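Local coordinates for mitotic checkpoint control protein kinase BUB1 (Drosophila melanogaster, PDB 6JKK), which probably binds ATP and phosphorylates proteins through its kinase domain, the part present here, and works at kinetochores in the mitotic checkpoint, at residues D186-M191 with S202-D207. Sequence-based numbering, arbitrary orientation.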
# COMPACT_ATOMS: atom_id res chain seq x y z
N ASP A 186 -0.39 7.26 0.15
CA ASP A 186 1.08 7.26 0.12
C ASP A 186 1.68 5.90 -0.22
O ASP A 186 2.82 5.82 -0.70
CB ASP A 186 1.62 7.68 1.49
CG ASP A 186 0.94 8.90 2.05
OD1 ASP A 186 -0.26 8.82 2.39
OD2 ASP A 186 1.62 9.94 2.17
N ASN A 187 0.94 4.83 0.05
CA ASN A 187 1.51 3.49 -0.10
C ASN A 187 1.17 2.76 -1.39
O ASN A 187 1.46 1.57 -1.53
CB ASN A 187 1.21 2.64 1.14
CG ASN A 187 2.05 3.05 2.34
OD1 ASN A 187 3.13 3.62 2.18
ND2 ASN A 187 1.56 2.75 3.54
N PHE A 188 0.53 3.47 -2.32
CA PHE A 188 0.46 3.03 -3.71
C PHE A 188 1.31 3.96 -4.57
O PHE A 188 1.10 5.17 -4.58
CB PHE A 188 -0.98 3.04 -4.24
CG PHE A 188 -1.82 1.90 -3.73
CD1 PHE A 188 -2.73 2.11 -2.70
CD2 PHE A 188 -1.69 0.62 -4.27
CE1 PHE A 188 -3.51 1.07 -2.21
CE2 PHE A 188 -2.47 -0.43 -3.78
CZ PHE A 188 -3.38 -0.20 -2.75
N LEU A 189 2.29 3.38 -5.26
CA LEU A 189 3.08 4.13 -6.22
C LEU A 189 2.52 3.89 -7.61
O LEU A 189 2.07 2.78 -7.91
CB LEU A 189 4.55 3.69 -6.18
CG LEU A 189 5.33 3.83 -4.88
CD1 LEU A 189 6.76 3.32 -5.05
CD2 LEU A 189 5.33 5.28 -4.39
N LEU A 190 2.53 4.92 -8.45
CA LEU A 190 2.21 4.73 -9.86
C LEU A 190 3.51 4.47 -10.59
O LEU A 190 4.38 5.35 -10.65
CB LEU A 190 1.52 5.98 -10.43
CG LEU A 190 1.09 5.93 -11.90
CD1 LEU A 190 0.05 4.85 -12.11
CD2 LEU A 190 0.53 7.26 -12.34
N MET A 191 3.64 3.27 -11.14
CA MET A 191 4.92 2.82 -11.69
C MET A 191 5.03 3.14 -13.17
O MET A 191 6.13 3.29 -13.71
CB MET A 191 5.08 1.32 -11.48
CG MET A 191 4.98 0.90 -10.03
SD MET A 191 6.15 1.81 -9.01
CE MET A 191 7.69 1.06 -9.52
N SER A 202 -0.70 -0.77 -13.06
CA SER A 202 0.29 0.30 -13.14
C SER A 202 0.65 0.77 -11.74
O SER A 202 1.55 1.61 -11.58
CB SER A 202 -0.24 1.46 -13.97
OG SER A 202 -0.51 1.05 -15.30
N LEU A 203 -0.05 0.24 -10.74
CA LEU A 203 0.19 0.58 -9.34
C LEU A 203 1.05 -0.46 -8.61
O LEU A 203 1.09 -1.63 -8.98
CB LEU A 203 -1.14 0.70 -8.60
CG LEU A 203 -1.79 2.05 -8.30
CD1 LEU A 203 -1.29 3.17 -9.21
CD2 LEU A 203 -3.30 1.90 -8.38
N GLN A 204 1.72 -0.02 -7.54
CA GLN A 204 2.49 -0.93 -6.69
C GLN A 204 2.27 -0.56 -5.23
O GLN A 204 2.40 0.60 -4.85
CB GLN A 204 3.98 -0.85 -7.04
CG GLN A 204 4.87 -1.81 -6.24
CD GLN A 204 6.33 -1.72 -6.64
OE1 GLN A 204 7.10 -0.99 -6.03
NE2 GLN A 204 6.70 -2.45 -7.68
N LEU A 205 1.94 -1.57 -4.42
CA LEU A 205 1.78 -1.38 -2.98
C LEU A 205 3.14 -1.49 -2.30
O LEU A 205 3.90 -2.42 -2.56
CB LEU A 205 0.84 -2.46 -2.43
CG LEU A 205 0.49 -2.40 -0.94
CD1 LEU A 205 -0.27 -1.13 -0.62
CD2 LEU A 205 -0.32 -3.63 -0.53
N ILE A 206 3.45 -0.53 -1.42
CA ILE A 206 4.76 -0.46 -0.77
C ILE A 206 4.63 -0.31 0.74
O ILE A 206 3.53 -0.08 1.27
CB ILE A 206 5.57 0.74 -1.29
CG1 ILE A 206 4.92 2.05 -0.84
CG2 ILE A 206 5.68 0.71 -2.82
CD1 ILE A 206 5.74 3.33 -1.11
N ASP A 207 5.77 -0.43 1.44
CA ASP A 207 5.87 -0.13 2.87
C ASP A 207 5.13 -1.14 3.74
O ASP A 207 4.10 -0.82 4.35
CB ASP A 207 5.42 1.31 3.17
CG ASP A 207 6.54 2.32 2.97
OD1 ASP A 207 6.22 3.50 2.68
OD2 ASP A 207 7.72 1.96 3.13
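Four backbone hydrogen bonds tie 186-191 to 202-207. Leu189 and Gln204 form the hydrogen-bonded antiparallel pair, Leu189 N giving to Gln204 O and Gln204 N to Leu189 O, both at 2.8 Å; Ile206 N to Asn187 O (2.9 Å) and Met191 N to Ser202 O (2.7 Å) extend the ladder. Asn187 OD1 and Asp207 OD1, both acceptors, approach to 3.1 Å without bonding; Asp182 O holds Asn187 ND2, and a salt bridge joins Asp207 OD2 to Lys85, the predicted ATP-binding lysine. This is the small hairpin of the kinase C-lobe, running from the catalytic loop into the DFG motif, which begins with Asp207; Asn187 matches the metal-binding asparagine of active kinases and probably could act likewise. Phe188, Leu190, Leu203 and Leu205 share one face, where apolar residues suit burial: Leu190 against helices 139-150 and 325-339, the others against helix 156-175. Leu205 CD1 makes a CH-pi contact 4.0 Å from the Phe188 ring centroid, and Leu190 CD1 meets Leu203 CD1 at 3.6 Å. Leu189 and Gln204 point to the other face; Leu189 CD1 meets Ile206 CG2 (3.6 Å), and unbranched Met191 lays CG 3.6 Å from Gln204 CB, whose amide NE2 reaches Pro112 O.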